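Local coordinates for Xaa-Pro aminopeptidase (Thermococcus sibiricus MM 739, PDB 4RGZ), which probably acts as a zinc-binding aminopeptidase or prolidase of the M24B family, removing residues from peptides at bonds that precede proline, at residues E154-V159 against F225-K230; L232-D237 against L303-H308. All coordinates share one frame; numbering follows the deposited sequence.

Contact 1: E154-V159 against F225-K230. With ZN (zinc ion), chain E.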
loop_
_atom_site.group_PDB
_atom_site.type_symbol
_atom_site.label_atom_id
_atom_site.label_comp_id
_atom_site.label_asym_id
_atom_site.label_seq_id
_atom_site.Cartn_x
_atom_site.Cartn_y
_atom_site.Cartn_z
ATOM N N GLU A 154 1.737 -22.632 4.363
ATOM C CA GLU A 154 2.813 -23.249 5.126
ATOM C C GLU A 154 3.708 -22.268 5.867
ATOM O O GLU A 154 3.986 -22.484 7.035
ATOM C CB GLU A 154 3.664 -24.155 4.244
ATOM C CG GLU A 154 2.989 -25.473 3.961
ATOM C CD GLU A 154 3.614 -26.223 2.796
ATOM O OE1 GLU A 154 4.684 -25.822 2.281
ATOM O OE2 GLU A 154 3.003 -27.215 2.371
ATOM N N ILE A 155 4.185 -21.216 5.201
ATOM C CA ILE A 155 4.947 -20.132 5.886
ATOM C C ILE A 155 4.196 -19.624 7.134
ATOM O O ILE A 155 4.745 -19.480 8.216
ATOM C CB ILE A 155 5.214 -18.955 4.922
ATOM C CG1 ILE A 155 6.319 -19.342 3.947
ATOM C CG2 ILE A 155 5.526 -17.648 5.660
ATOM C CD1 ILE A 155 6.233 -18.618 2.630
ATOM N N VAL A 156 2.909 -19.416 6.974
ATOM C CA VAL A 156 2.101 -18.817 8.016
ATOM C C VAL A 156 1.806 -19.808 9.170
ATOM O O VAL A 156 1.591 -19.410 10.312
ATOM C CB VAL A 156 0.883 -18.186 7.315
ATOM C CG1 VAL A 156 -0.428 -18.797 7.729
ATOM C CG2 VAL A 156 0.949 -16.683 7.352
ATOM N N ASP A 157 1.833 -21.105 8.873
ATOM C CA ASP A 157 1.843 -22.136 9.918
ATOM C C ASP A 157 3.152 -22.098 10.717
ATOM O O ASP A 157 3.133 -21.981 11.937
ATOM C CB ASP A 157 1.624 -23.521 9.320
ATOM C CG ASP A 157 0.163 -23.817 9.052
ATOM O OD1 ASP A 157 -0.662 -22.901 9.097
ATOM O OD2 ASP A 157 -0.194 -24.973 8.801
ATOM N N LYS A 158 4.291 -22.155 10.048
ATOM C CA LYS A 158 5.537 -22.157 10.781
ATOM C C LYS A 158 5.687 -20.938 11.701
ATOM O O LYS A 158 6.095 -21.076 12.843
ATOM C CB LYS A 158 6.719 -22.341 9.840
ATOM C CG LYS A 158 7.072 -23.816 9.649
ATOM C CD LYS A 158 8.079 -24.045 8.514
ATOM C CE LYS A 158 7.391 -24.044 7.140
ATOM N NZ LYS A 158 8.342 -23.785 6.023
ATOM N N VAL A 159 5.328 -19.762 11.198
ATOM C CA VAL A 159 5.268 -18.520 11.969
ATOM C C VAL A 159 4.383 -18.713 13.219
ATOM O O VAL A 159 4.830 -18.503 14.346
ATOM C CB VAL A 159 4.807 -17.348 11.059
ATOM C CG1 VAL A 159 4.476 -16.098 11.849
ATOM C CG2 VAL A 159 5.886 -17.052 10.018
ATOM N N PHE A 225 -4.432 -13.057 16.851
ATOM C CA PHE A 225 -3.405 -12.647 15.881
ATOM C C PHE A 225 -3.682 -13.125 14.443
ATOM O O PHE A 225 -4.044 -14.278 14.203
ATOM C CB PHE A 225 -1.982 -12.910 16.380
ATOM C CG PHE A 225 -1.730 -14.302 16.843
ATOM C CD1 PHE A 225 -2.343 -14.802 17.992
ATOM C CD2 PHE A 225 -0.829 -15.125 16.146
ATOM C CE1 PHE A 225 -2.074 -16.099 18.425
ATOM C CE2 PHE A 225 -0.554 -16.432 16.565
ATOM C CZ PHE A 225 -1.161 -16.913 17.709
ATOM N N ASP A 226 -3.566 -12.188 13.509
ATOM C CA ASP A 226 -4.147 -12.318 12.177
ATOM C C ASP A 226 -3.095 -11.729 11.242
ATOM O O ASP A 226 -2.669 -10.581 11.414
ATOM C CB ASP A 226 -5.468 -11.538 12.145
ATOM C CG ASP A 226 -6.264 -11.696 10.848
ATOM O OD1 ASP A 226 -5.780 -12.319 9.875
ATOM O OD2 ASP A 226 -7.429 -11.188 10.807
ATOM N N TYR A 227 -2.626 -12.539 10.293
ATOM C CA TYR A 227 -1.475 -12.155 9.482
ATOM C C TYR A 227 -1.487 -12.966 8.218
ATOM O O TYR A 227 -2.398 -13.781 8.005
ATOM C CB TYR A 227 -0.145 -12.328 10.265
ATOM C CG TYR A 227 0.075 -13.716 10.820
ATOM C CD1 TYR A 227 -0.706 -14.216 11.866
ATOM C CD2 TYR A 227 1.055 -14.558 10.279
ATOM C CE1 TYR A 227 -0.507 -15.501 12.351
ATOM C CE2 TYR A 227 1.243 -15.844 10.759
ATOM C CZ TYR A 227 0.477 -16.315 11.786
ATOM O OH TYR A 227 0.688 -17.614 12.259
ATOM N N GLY A 228 -0.501 -12.742 7.362
ATOM C CA GLY A 228 -0.447 -13.429 6.095
ATOM C C GLY A 228 0.812 -13.159 5.316
ATOM O O GLY A 228 1.504 -12.156 5.507
ATOM N N ALA A 229 1.091 -14.074 4.404
ATOM C CA ALA A 229 2.309 -14.057 3.634
ATOM C C ALA A 229 1.916 -14.183 2.172
ATOM O O ALA A 229 0.758 -14.543 1.869
ATOM C CB ALA A 229 3.193 -15.205 4.073
ATOM N N LYS A 230 2.862 -13.820 1.293
ATOM C CA LYS A 230 2.756 -14.053 -0.157
ATOM C C LYS A 230 3.866 -14.961 -0.681
ATOM O O LYS A 230 5.055 -14.725 -0.421
ATOM C CB LYS A 230 2.895 -12.745 -0.920
ATOM C CG LYS A 230 1.917 -11.653 -0.557
ATOM C CD LYS A 230 2.420 -10.366 -1.211
ATOM C CE LYS A 230 1.263 -9.431 -1.524
ATOM N NZ LYS A 230 1.612 -8.614 -2.716
HETATM ZN ZN ZN E . -7.221 -12.706 8.367
HETATM O O HOH W 1 -8.843 -11.627 7.605
#

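Contact 2: L232-D237 against L303-H308. With ZN (zinc ion), chain E.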
loop_
_atom_site.group_PDB
_atom_site.type_symbol
_atom_site.label_atom_id
_atom_site.label_comp_id
_atom_site.label_asym_id
_atom_site.label_seq_id
_atom_site.Cartn_x
_atom_site.Cartn_y
_atom_site.Cartn_z
ATOM N N LEU A 232 5.307 -16.391 -4.363
ATOM C CA LEU A 232 5.224 -16.027 -5.771
ATOM C C LEU A 232 3.966 -15.203 -6.056
ATOM O O LEU A 232 3.244 -15.478 -7.025
ATOM C CB LEU A 232 5.276 -17.259 -6.669
ATOM C CG LEU A 232 6.619 -17.995 -6.696
ATOM C CD1 LEU A 232 6.424 -19.395 -7.274
ATOM C CD2 LEU A 232 7.693 -17.239 -7.467
ATOM N N GLY A 233 3.700 -14.209 -5.207
ATOM C CA GLY A 233 2.620 -13.265 -5.458
ATOM C C GLY A 233 1.285 -13.652 -4.874
ATOM O O GLY A 233 0.394 -12.816 -4.751
ATOM N N TYR A 234 1.126 -14.909 -4.503
ATOM C CA TYR A 234 -0.147 -15.339 -3.951
ATOM C C TYR A 234 -0.196 -15.249 -2.403
ATOM O O TYR A 234 0.839 -15.340 -1.719
ATOM C CB TYR A 234 -0.533 -16.718 -4.514
ATOM C CG TYR A 234 -0.822 -16.627 -6.011
ATOM C CD1 TYR A 234 0.219 -16.501 -6.947
ATOM C CD2 TYR A 234 -2.144 -16.631 -6.486
ATOM C CE1 TYR A 234 -0.042 -16.359 -8.284
ATOM C CE2 TYR A 234 -2.410 -16.507 -7.829
ATOM C CZ TYR A 234 -1.353 -16.379 -8.718
ATOM O OH TYR A 234 -1.636 -16.251 -10.038
ATOM N N CYS A 235 -1.415 -15.118 -1.891
ATOM C CA CYS A 235 -1.684 -14.643 -0.540
ATOM C C CYS A 235 -2.291 -15.697 0.409
ATOM O O CYS A 235 -3.253 -16.459 0.063
ATOM C CB CYS A 235 -2.676 -13.456 -0.627
ATOM S SG CYS A 235 -1.977 -11.882 -1.164
ATOM N N SER A 236 -1.770 -15.700 1.623
ATOM C CA SER A 236 -2.392 -16.458 2.681
ATOM C C SER A 236 -2.807 -15.483 3.755
ATOM O O SER A 236 -2.464 -14.264 3.693
ATOM C CB SER A 236 -1.401 -17.455 3.251
ATOM O OG SER A 236 -0.351 -16.821 3.930
ATOM N N ASP A 237 -3.531 -16.011 4.742
ATOM C CA ASP A 237 -4.276 -15.192 5.699
ATOM C C ASP A 237 -4.787 -16.128 6.799
ATOM O O ASP A 237 -5.732 -16.920 6.607
ATOM C CB ASP A 237 -5.453 -14.520 4.975
ATOM C CG ASP A 237 -6.218 -13.539 5.840
ATOM O OD1 ASP A 237 -5.782 -13.237 6.986
ATOM O OD2 ASP A 237 -7.286 -13.065 5.376
ATOM N N LEU A 303 -8.882 -15.406 -1.679
ATOM C CA LEU A 303 -7.455 -15.110 -1.766
ATOM C C LEU A 303 -6.983 -15.313 -3.205
ATOM O O LEU A 303 -7.459 -16.200 -3.900
ATOM C CB LEU A 303 -6.674 -16.018 -0.809
ATOM C CG LEU A 303 -7.170 -15.926 0.630
ATOM C CD1 LEU A 303 -6.746 -17.148 1.457
ATOM C CD2 LEU A 303 -6.782 -14.595 1.282
ATOM N N GLY A 304 -6.062 -14.462 -3.636
ATOM C CA GLY A 304 -5.434 -14.559 -4.948
ATOM C C GLY A 304 -4.175 -13.744 -4.890
ATOM O O GLY A 304 -3.430 -13.855 -3.931
ATOM N N ILE A 305 -3.958 -12.931 -5.921
ATOM C CA ILE A 305 -2.897 -11.943 -5.984
ATOM C C ILE A 305 -3.226 -10.827 -5.017
ATOM O O ILE A 305 -2.361 -10.077 -4.597
ATOM C CB ILE A 305 -2.755 -11.404 -7.417
ATOM C CG1 ILE A 305 -2.310 -12.538 -8.326
ATOM C CG2 ILE A 305 -1.718 -10.283 -7.496
ATOM C CD1 ILE A 305 -2.928 -12.477 -9.692
ATOM N N ASP A 306 -4.500 -10.762 -4.645
ATOM C CA ASP A 306 -4.988 -9.876 -3.608
ATOM C C ASP A 306 -5.507 -10.639 -2.411
ATOM O O ASP A 306 -5.996 -11.743 -2.573
ATOM C CB ASP A 306 -6.127 -9.082 -4.186
ATOM C CG ASP A 306 -5.665 -8.111 -5.205
ATOM O OD1 ASP A 306 -4.493 -7.693 -5.151
ATOM O OD2 ASP A 306 -6.467 -7.769 -6.074
ATOM N N VAL A 307 -5.415 -10.037 -1.225
ATOM C CA VAL A 307 -5.960 -10.616 -0.003
ATOM C C VAL A 307 -7.490 -10.592 0.086
ATOM O O VAL A 307 -8.084 -11.375 0.845
ATOM C CB VAL A 307 -5.493 -9.912 1.277
ATOM C CG1 VAL A 307 -5.086 -10.974 2.289
ATOM C CG2 VAL A 307 -4.365 -8.920 1.038
ATOM N N HIS A 308 -8.141 -9.686 -0.640
ATOM C CA HIS A 308 -9.578 -9.761 -0.746
ATOM C C HIS A 308 -9.935 -9.862 -2.197
ATOM O O HIS A 308 -9.624 -8.991 -3.015
ATOM C CB HIS A 308 -10.261 -8.553 -0.113
ATOM C CG HIS A 308 -10.164 -8.501 1.397
ATOM N ND1 HIS A 308 -9.401 -9.351 2.118
ATOM C CD2 HIS A 308 -10.783 -7.661 2.321
ATOM C CE1 HIS A 308 -9.517 -9.066 3.425
ATOM N NE2 HIS A 308 -10.372 -8.035 3.549
HETATM ZN ZN ZN E . -7.221 -12.706 8.367
HETATM O O HOH W 2 0.225 -9.916 -5.112
HETATM O O HOH W 1 -8.843 -11.627 7.605
#

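Contact 1: E154-V159 against F225-K230
Y227 reaches from its strand to the helix segment E154-V159 and ends on the main chain of V156, a compact example of a tyrosine tying a helix to a sheet. At its CB the side chain takes the position between the backbone N and the carbonyl carbon (chi1 55°), which sends the ring out toward the helix. CD2 of Y227 lies 3.6 Å from V156 CG2. One atom further, CE2 of Y227 meets two methyls, V156 CG2 at 3.5 Å and V159 CG1 at 3.4 Å, both approaching the ring obliquely. At the tip the Y227 hydroxyl OH donates to V156 O over 2.8 Å, lying in the carbonyl plane at a C=O...O angle of 156°, so a buried polar atom is paired and the ring's reach is fixed. Further along, A229 CB meets I155 CG2 at 3.7 Å, while V156 CG2 also touches the CA of G228. D226 turns to the zinc ion, which its OD1 binds at 2.1 Å. The helix 143-164 thus packs on the strand pair 222-231 and 234-243, with I180 and I184 of helix 173-185 also touching Y227 and V238 of strand 234-243 lying against both V156 and Y227.

Contact 2: L232-D237 against L303-H308
C235 packs against the bend of the loop L303-H308, and the meeting shows how a strand edge can be covered by a chain with no regular structure of its own. The close part lies where C235 meets G304 O. C235 N donates to G304 O at 3.1 Å, but the N-H...O angle of 126° makes this a weak bond. The buried sulfur continues the fit: C235 SG runs along the backbone from G304 to V307, with I305 O at 3.9 Å. To either side in sequence, Y234 and L303 extend the packing. Y234 lays one ring face against I305, whose CG1 stands 4.2 Å from the ring centroid and 24° off the normal, a CH-pi contact displaced toward the rim. With CG1 of I305 anti to its carbonyl carbon (chi1 -65°), CD1 continues to the neighbourhood of the Y234 hydroxyl, itself hydrogen-bonded to E145. L303 packs CB against C235 O at 3.6 Å and brings CD2 to CB of D237.

The strand belongs to the catalytic domain of the M24 family, whose pita-bread fold carries its metal site on the central sheet. D237 serves that site: its OD1 binds the zinc ion at 2.1 Å, with D226, E344 and a water also bound to the metal, while its backbone N donates to D346.

The looser side holds G233 and the partly exposed D306, V307 and H308. A water bridges two acceptors, donating to G233 O at 2.9 Å and to I305 O at 2.6 Å. D306 turns from the strand toward S30 and R138. H308 ND1 donates to V307 O, which lies in the plane of the imidazole, although the donor stands above the carbonyl plane.

In the fold
Contacts 1 and 2 lie with their centres about 12 Å apart and follow one another along the chain, the first closing before the second opens. Strands 222-231 and 234-243 are sequential antiparallel neighbours in one sheet, so the contacts touch directly: A229 O and S236 N are probably hydrogen-bonded. Each strand supplies one zinc ligand, D226 and D237, to the same zinc ion, whose other ligands are E344 and a water. The two carboxylates thus come from neighbouring strands of one sheet, with helix 143-164 against the strand pair in contact 1 and, in contact 2, the loop between strands 300-302 and 311-313 against strand 234-243.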